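Local structure of 6-phospho-beta-d glycosidase (Streptococcus pyogenes, 5FOO) at residues A[16-24]-A[48-56]; A[240-248]-A[316-324]. The protein probably hydrolyses the beta-glycosidic bond of 6-phosphorylated beta-glucosides, as a family 1 glycoside hydrolase, and is captured here with 6-phosphocyclophellitol. The protein carries 1 engineered substitution. All coordinates share one frame; numbering follows the deposited sequence.

Interaction 1: A[16-24]-A[48-56]. With JAZ (6-phosphocyclophellitol), chain G.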
# COMPACT_ATOMS: atom_id res chain seq x y z
N GLY A 16 3.37 -7.65 6.31
CA GLY A 16 3.80 -8.37 7.53
C GLY A 16 2.73 -8.29 8.65
O GLY A 16 2.33 -9.31 9.23
N PRO A 17 2.26 -7.07 8.95
CA PRO A 17 1.31 -6.92 10.05
C PRO A 17 -0.04 -7.63 9.81
O PRO A 17 -0.65 -8.12 10.75
CB PRO A 17 1.14 -5.40 10.17
CG PRO A 17 2.38 -4.83 9.59
CD PRO A 17 2.73 -5.77 8.46
N GLN A 18 -0.50 -7.70 8.57
CA GLN A 18 -1.81 -8.22 8.28
C GLN A 18 -1.79 -9.74 8.13
O GLN A 18 -2.84 -10.35 8.20
CB GLN A 18 -2.36 -7.58 7.05
CG GLN A 18 -2.53 -6.09 7.21
CD GLN A 18 -3.01 -5.42 5.96
OE1 GLN A 18 -2.21 -4.91 5.15
NE2 GLN A 18 -4.35 -5.36 5.80
N SER A 19 -0.60 -10.35 7.93
CA SER A 19 -0.54 -11.75 7.68
C SER A 19 0.21 -12.54 8.76
O SER A 19 -0.15 -13.68 9.01
CB SER A 19 0.12 -11.97 6.30
OG SER A 19 1.46 -11.46 6.29
N GLU A 20 1.26 -11.97 9.36
CA GLU A 20 2.22 -12.78 10.12
C GLU A 20 1.72 -13.32 11.44
O GLU A 20 1.93 -14.50 11.76
CB GLU A 20 3.48 -11.99 10.44
CG GLU A 20 4.45 -11.77 9.27
CD GLU A 20 5.56 -10.77 9.56
OE1 GLU A 20 5.78 -10.46 10.79
OE2 GLU A 20 6.26 -10.33 8.59
N GLY A 21 1.07 -12.45 12.21
CA GLY A 21 0.89 -12.69 13.65
C GLY A 21 2.08 -12.12 14.40
O GLY A 21 3.10 -11.81 13.79
N ARG A 22 1.93 -11.95 15.71
CA ARG A 22 2.98 -11.40 16.56
C ARG A 22 3.90 -12.46 17.15
O ARG A 22 4.76 -12.15 17.94
CB ARG A 22 2.36 -10.59 17.67
CG ARG A 22 1.71 -9.31 17.12
CD ARG A 22 1.19 -8.42 18.28
NE ARG A 22 2.22 -8.10 19.26
CZ ARG A 22 2.04 -7.56 20.48
NH1 ARG A 22 0.83 -7.21 20.97
NH2 ARG A 22 3.09 -7.38 21.24
N PHE A 23 3.75 -13.71 16.70
CA PHE A 23 4.57 -14.80 17.14
C PHE A 23 6.00 -14.39 17.03
O PHE A 23 6.36 -13.97 15.97
CB PHE A 23 4.37 -16.00 16.26
CG PHE A 23 2.96 -16.49 16.24
CD1 PHE A 23 2.47 -17.25 17.26
CD2 PHE A 23 2.11 -16.18 15.14
CE1 PHE A 23 1.15 -17.71 17.23
CE2 PHE A 23 0.82 -16.65 15.11
CZ PHE A 23 0.35 -17.41 16.15
N ALA A 24 6.77 -14.52 18.14
CA ALA A 24 8.20 -14.15 18.26
C ALA A 24 8.61 -12.74 17.79
O ALA A 24 9.75 -12.54 17.35
CB ALA A 24 9.07 -15.17 17.57
N PRO A 48 -4.23 -8.48 15.98
CA PRO A 48 -3.19 -9.00 15.13
C PRO A 48 -2.27 -10.00 15.77
O PRO A 48 -1.19 -10.25 15.20
CB PRO A 48 -2.39 -7.72 14.81
CG PRO A 48 -2.44 -6.95 16.11
CD PRO A 48 -3.87 -7.14 16.54
N ASP A 49 -2.60 -10.53 16.95
CA ASP A 49 -1.67 -11.47 17.59
C ASP A 49 -1.38 -12.74 16.77
O ASP A 49 -0.27 -13.30 16.84
CB ASP A 49 -2.13 -11.90 18.98
CG ASP A 49 -2.21 -10.74 19.96
OD1 ASP A 49 -1.18 -10.07 20.17
OD2 ASP A 49 -3.30 -10.50 20.49
N THR A 50 -2.39 -13.19 16.03
CA THR A 50 -2.22 -14.35 15.20
C THR A 50 -2.38 -14.01 13.73
O THR A 50 -1.64 -14.57 12.94
CB THR A 50 -3.19 -15.47 15.65
OG1 THR A 50 -2.71 -15.93 16.92
CG2 THR A 50 -3.19 -16.66 14.72
N ALA A 51 -3.30 -13.08 13.41
CA ALA A 51 -3.63 -12.67 12.08
C ALA A 51 -3.84 -13.90 11.18
O ALA A 51 -4.63 -14.77 11.55
CB ALA A 51 -2.55 -11.72 11.55
N SER A 52 -3.13 -14.05 10.05
CA SER A 52 -3.34 -15.22 9.24
C SER A 52 -2.19 -16.23 9.38
O SER A 52 -2.02 -17.02 8.51
CB SER A 52 -3.64 -14.84 7.77
OG SER A 52 -5.00 -14.41 7.66
N ASP A 53 -1.43 -16.18 10.47
CA ASP A 53 -0.50 -17.24 10.85
C ASP A 53 0.63 -17.47 9.80
O ASP A 53 1.20 -18.57 9.70
CB ASP A 53 -1.27 -18.56 11.13
CG ASP A 53 -0.43 -19.62 11.84
OD1 ASP A 53 0.42 -19.16 12.68
OD2 ASP A 53 -0.62 -20.89 11.55
N ALA A 54 0.96 -16.42 9.05
CA ALA A 54 2.08 -16.52 8.10
C ALA A 54 3.44 -16.74 8.79
O ALA A 54 4.36 -17.32 8.18
CB ALA A 54 2.12 -15.31 7.18
N TYR A 55 3.59 -16.32 10.05
CA TYR A 55 4.77 -16.69 10.78
C TYR A 55 5.09 -18.22 10.64
O TYR A 55 6.25 -18.62 10.39
CB TYR A 55 4.76 -16.24 12.25
CG TYR A 55 6.06 -16.60 12.96
CD1 TYR A 55 7.17 -15.79 12.85
CD2 TYR A 55 6.19 -17.80 13.68
CE1 TYR A 55 8.38 -16.16 13.43
CE2 TYR A 55 7.38 -18.14 14.31
CZ TYR A 55 8.48 -17.31 14.16
OH TYR A 55 9.72 -17.61 14.77
N HIS A 56 4.03 -19.05 10.76
CA HIS A 56 4.16 -20.48 10.67
C HIS A 56 3.96 -21.00 9.25
O HIS A 56 4.66 -21.90 8.83
CB HIS A 56 3.20 -21.14 11.63
CG HIS A 56 3.46 -20.82 13.07
ND1 HIS A 56 2.60 -20.07 13.84
CD2 HIS A 56 4.44 -21.24 13.91
CE1 HIS A 56 3.06 -20.00 15.08
NE2 HIS A 56 4.18 -20.69 15.15
C2 JAZ G . -5.85 -2.96 3.08
C3 JAZ G . -4.38 -2.85 2.62
C4 JAZ G . -4.15 -1.53 1.90
C5 JAZ G . -5.05 -1.35 0.69
C6 JAZ G . -6.50 -1.57 1.08
C7 JAZ G . -6.72 -2.88 1.82
C8 JAZ G . -8.19 -3.17 2.08
O9 JAZ G . -8.69 -2.14 2.93
P10 JAZ G . -9.86 -2.48 3.94
O11 JAZ G . -10.06 -1.20 4.68
O12 JAZ G . -9.59 -3.72 4.69
O13 JAZ G . -11.02 -2.81 3.11
O14 JAZ G . -6.98 -0.44 1.83
O15 JAZ G . -6.10 -4.24 3.69
O16 JAZ G . -3.59 -2.89 3.78
O17 JAZ G . -2.79 -1.42 1.51
O HOH W 1 0.24 -9.65 12.83
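Pro17 and Pro48 are joined through a water, which donates to both of their carbonyl oxygens and accepts a weak bond from Gly21 N. Gln18 extends the other way, its chain straight beyond CG (chi2 177°), and its amide grips the inhibitor: OE1 accepts from JAZ O16 at 2.8 Å while NE2 donates to JAZ O15 at 3.0 Å. Ser19 O accepts from Ala54 N at 3.0 Å and, weakly, from Ser52 N. Glu20 O accepts from Tyr55 N at 3.0 Å. The chain leaves the helix at Gly21 with positive phi, and Arg22 N donates to Asp49 O at 2.8 Å. Arg22 lies alongside Asp49, NH1 to OD1 3.6 Å in a long salt bridge; NH1 also pairs with Glu36. Phe23 receives the edge of His56 on one face, CE1 over the ring centre, with Asp49 O over the opposite face. Asp53 OD1 holds that imidazole through its syn lone pair, 2.6 Å from His56 ND1. The carbonyls of Ser19 and Glu20 thus accept the N-H groups of Ala54 and Tyr55 at the start of helix 54-67, consistent with a backbone-anchored base for ligand-binding Gln18.

Interaction 2: A[240-248]-A[316-324]. With EDO (1,2-ethanediol), chain L; EDO (1,2-ethanediol), chain K.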
# COMPACT_ATOMS: atom_id res chain seq x y z
N ALA A 240 -11.91 22.37 -6.79
CA ALA A 240 -11.90 21.34 -5.76
C ALA A 240 -11.09 20.06 -6.15
O ALA A 240 -10.26 19.58 -5.34
CB ALA A 240 -13.32 20.92 -5.40
N ALA A 241 -11.37 19.51 -7.33
CA ALA A 241 -10.66 18.30 -7.87
C ALA A 241 -9.19 18.56 -8.06
O ALA A 241 -8.34 17.74 -7.68
CB ALA A 241 -11.27 17.85 -9.20
N HIS A 242 -8.91 19.76 -8.56
CA HIS A 242 -7.56 20.21 -8.77
C HIS A 242 -6.80 20.17 -7.46
O HIS A 242 -5.69 19.61 -7.42
CB HIS A 242 -7.50 21.63 -9.37
CG HIS A 242 -6.11 22.04 -9.73
ND1 HIS A 242 -5.41 21.45 -10.75
CD2 HIS A 242 -5.27 22.91 -9.16
CE1 HIS A 242 -4.21 21.98 -10.83
NE2 HIS A 242 -4.10 22.86 -9.87
N PHE A 243 -7.35 20.77 -6.41
CA PHE A 243 -6.61 20.76 -5.16
C PHE A 243 -6.56 19.36 -4.58
O PHE A 243 -5.53 18.94 -4.07
CB PHE A 243 -7.05 21.85 -4.13
CG PHE A 243 -6.21 21.80 -2.87
CD1 PHE A 243 -4.98 22.45 -2.80
CD2 PHE A 243 -6.56 20.96 -1.84
CE1 PHE A 243 -4.18 22.30 -1.68
CE2 PHE A 243 -5.74 20.81 -0.69
CZ PHE A 243 -4.57 21.47 -0.62
N ALA A 244 -7.65 18.59 -4.68
CA ALA A 244 -7.62 17.26 -4.14
C ALA A 244 -6.54 16.37 -4.80
O ALA A 244 -5.93 15.50 -4.13
CB ALA A 244 -8.95 16.60 -4.25
N GLU A 245 -6.26 16.63 -6.08
CA GLU A 245 -5.18 15.91 -6.79
C GLU A 245 -3.86 16.39 -6.31
O GLU A 245 -3.01 15.56 -6.02
CB GLU A 245 -5.29 16.03 -8.31
CG GLU A 245 -6.63 15.44 -8.75
CD GLU A 245 -6.60 14.47 -9.87
OE1 GLU A 245 -5.59 14.45 -10.57
OE2 GLU A 245 -7.61 13.75 -10.06
N LEU A 246 -3.71 17.70 -6.17
CA LEU A 246 -2.42 18.23 -5.71
C LEU A 246 -1.92 17.57 -4.43
O LEU A 246 -0.72 17.26 -4.32
CB LEU A 246 -2.43 19.73 -5.45
CG LEU A 246 -2.36 20.71 -6.59
CD1 LEU A 246 -2.51 22.11 -5.99
CD2 LEU A 246 -1.03 20.59 -7.30
N TRP A 247 -2.83 17.46 -3.45
CA TRP A 247 -2.57 16.86 -2.17
C TRP A 247 -2.51 15.33 -2.24
O TRP A 247 -1.52 14.75 -1.85
CB TRP A 247 -3.61 17.32 -1.09
CG TRP A 247 -3.45 16.66 0.21
CD1 TRP A 247 -4.21 15.62 0.67
CD2 TRP A 247 -2.51 16.95 1.27
NE1 TRP A 247 -3.78 15.23 1.89
CE2 TRP A 247 -2.72 16.01 2.27
CE3 TRP A 247 -1.49 17.89 1.43
CZ2 TRP A 247 -1.99 16.00 3.43
CZ3 TRP A 247 -0.77 17.88 2.58
CH2 TRP A 247 -1.01 16.94 3.57
N ASN A 248 -3.59 14.69 -2.66
CA ASN A 248 -3.71 13.23 -2.53
C ASN A 248 -2.81 12.45 -3.51
O ASN A 248 -2.47 11.31 -3.23
CB ASN A 248 -5.16 12.73 -2.64
CG ASN A 248 -6.04 13.26 -1.52
OD1 ASN A 248 -5.97 12.79 -0.39
ND2 ASN A 248 -6.81 14.32 -1.81
N SER A 316 -8.03 22.73 12.95
CA SER A 316 -6.72 22.34 12.45
C SER A 316 -6.78 22.48 10.91
O SER A 316 -7.84 22.37 10.33
CB SER A 316 -6.52 20.91 12.88
OG SER A 316 -5.35 20.37 12.38
N TRP A 317 -5.66 22.72 10.24
CA TRP A 317 -5.58 22.60 8.79
C TRP A 317 -6.00 21.19 8.32
O TRP A 317 -5.77 20.20 8.99
CB TRP A 317 -4.19 22.99 8.26
CG TRP A 317 -4.16 23.14 6.74
CD1 TRP A 317 -4.46 24.25 6.03
CD2 TRP A 317 -3.84 22.13 5.77
NE1 TRP A 317 -4.31 24.00 4.68
CE2 TRP A 317 -3.96 22.70 4.51
CE3 TRP A 317 -3.46 20.79 5.86
CZ2 TRP A 317 -3.72 21.97 3.33
CZ3 TRP A 317 -3.21 20.08 4.65
CH2 TRP A 317 -3.34 20.67 3.44
N SER A 318 -6.70 21.17 7.19
CA SER A 318 -7.06 19.94 6.50
C SER A 318 -7.13 20.22 4.99
O SER A 318 -7.54 21.29 4.59
CB SER A 318 -8.42 19.40 6.98
OG SER A 318 -8.90 18.50 6.03
N PRO A 319 -6.75 19.24 4.14
CA PRO A 319 -6.93 19.38 2.69
C PRO A 319 -8.39 19.54 2.31
O PRO A 319 -8.71 20.20 1.30
CB PRO A 319 -6.32 18.07 2.11
CG PRO A 319 -6.32 17.10 3.26
CD PRO A 319 -6.12 17.96 4.51
N GLU A 320 -9.27 19.00 3.15
CA GLU A 320 -10.73 19.11 3.00
C GLU A 320 -11.35 20.48 3.27
O GLU A 320 -12.57 20.67 3.10
CB GLU A 320 -11.46 18.02 3.81
CG GLU A 320 -11.06 16.61 3.37
CD GLU A 320 -12.08 15.51 3.67
OE1 GLU A 320 -12.97 15.70 4.51
OE2 GLU A 320 -11.96 14.41 3.08
N TRP A 321 -10.52 21.46 3.60
CA TRP A 321 -10.91 22.85 3.48
C TRP A 321 -11.28 23.17 2.05
O TRP A 321 -12.02 24.09 1.87
CB TRP A 321 -9.76 23.82 3.80
CG TRP A 321 -9.32 23.99 5.29
CD1 TRP A 321 -9.68 23.23 6.35
CD2 TRP A 321 -8.41 25.00 5.80
NE1 TRP A 321 -9.06 23.71 7.50
CE2 TRP A 321 -8.29 24.80 7.18
CE3 TRP A 321 -7.72 26.06 5.21
CZ2 TRP A 321 -7.48 25.62 8.00
CZ3 TRP A 321 -6.90 26.86 6.00
CH2 TRP A 321 -6.78 26.62 7.38
N TYR A 322 -10.68 22.50 1.05
CA TYR A 322 -10.86 22.89 -0.34
C TYR A 322 -11.77 21.95 -1.15
O TYR A 322 -11.96 22.19 -2.34
CB TYR A 322 -9.50 23.04 -1.03
CG TYR A 322 -8.65 24.07 -0.37
CD1 TYR A 322 -8.94 25.40 -0.51
CD2 TYR A 322 -7.62 23.71 0.51
CE1 TYR A 322 -8.21 26.38 0.17
CE2 TYR A 322 -6.86 24.67 1.17
CZ TYR A 322 -7.16 26.01 1.02
OH TYR A 322 -6.41 27.00 1.66
N TYR A 323 -12.30 20.89 -0.53
CA TYR A 323 -13.19 19.98 -1.26
C TYR A 323 -13.92 19.11 -0.25
O TYR A 323 -13.42 18.92 0.81
CB TYR A 323 -12.38 19.08 -2.25
CG TYR A 323 -11.33 18.18 -1.61
CD1 TYR A 323 -11.66 16.93 -1.11
CD2 TYR A 323 -10.01 18.62 -1.44
CE1 TYR A 323 -10.72 16.10 -0.44
CE2 TYR A 323 -9.04 17.82 -0.78
CZ TYR A 323 -9.40 16.55 -0.31
OH TYR A 323 -8.47 15.77 0.29
N ASP A 324 -15.08 18.59 -0.66
CA ASP A 324 -15.83 17.60 0.04
C ASP A 324 -15.91 16.35 -0.85
O ASP A 324 -15.87 16.46 -2.07
CB ASP A 324 -17.32 18.03 0.23
CG ASP A 324 -17.52 19.19 1.21
OD1 ASP A 324 -16.55 19.71 1.79
OD2 ASP A 324 -18.68 19.62 1.36
C1 EDO L . -15.63 17.33 3.73
O1 EDO L . -16.83 17.11 4.54
C2 EDO L . -14.97 18.68 4.02
O2 EDO L . -14.47 19.49 2.90
C1 EDO K . -14.91 22.50 4.65
O1 EDO K . -14.42 23.75 4.07
C2 EDO K . -14.11 22.15 5.91
O2 EDO K . -14.06 20.71 6.00
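Phe243 and Trp247 both carry CG anti to the backbone N (chi1 -179° and 176°), which sends their rings from one side of helix 235-258 against the loop 316-324; Tyr323, with CG between its N and carbonyl carbon (chi1 61°), lays its ring along the same helix. The Tyr323 ring has Ala244 CB over one face, 3.7 Å from its centroid, a CH-pi contact close to the ring normal. At the far end of this ring, Asn248 ND2 donates almost straight to Tyr323 OH (3.0 Å), with the hydroxyl in the amide plane. The same nitrogen also reaches Ala244 O at 2.7 Å, so two acceptors fix the turn of the amide.

Phe243 meets the edge of Tyr322 with its face, centroids 4.7 Å apart. Trp247 presents one face to two neighbours: the edge of Trp317, in an edge-to-face pair, and Pro319, whose CB sits 3.7 Å from the centroid of the five-membered ring. The indole nitrogens bond elsewhere, Trp247 NE1 to Glu171 and Trp317 NE1 to Asp272, which also takes Tyr322 OH. Ser318 OG accepts from Glu320 N in an ST turn at the start of the 3-10 segment 319-321. This buried aromatic cluster joins a helix that follows barrel strand 218-224 to the loop between strands 302-305 and 324-325, which lies beyond barrel strand 293-297, an elaboration on the TIM barrel of glycosyl hydrolase family 1.

Interactions 1 and 2 lie on opposite sides of the chain's centre, their own centres about 36 Å apart and their nearest atoms about 18 Å apart, so they do not touch. In sequence the first closes before the second opens, and both are built from helices and loops that connect strands of the same barrel: interaction 1 follows strand 9-13, whereas interaction 2 involves elements after strands 218-224 and 293-297. Their relation to the ligand differs. Gln18 of interaction 1 bonds 6-phosphocyclophellitol directly, beside His119 and Trp424, but in 240-248 with 316-324 the Asn248 side chain stands about 13 Å from the inhibitor. Three firm backbone bonds cross interaction 1 alongside its aromatic contacts; interaction 2 is mainly aromatic packing with one side-chain hydrogen bond.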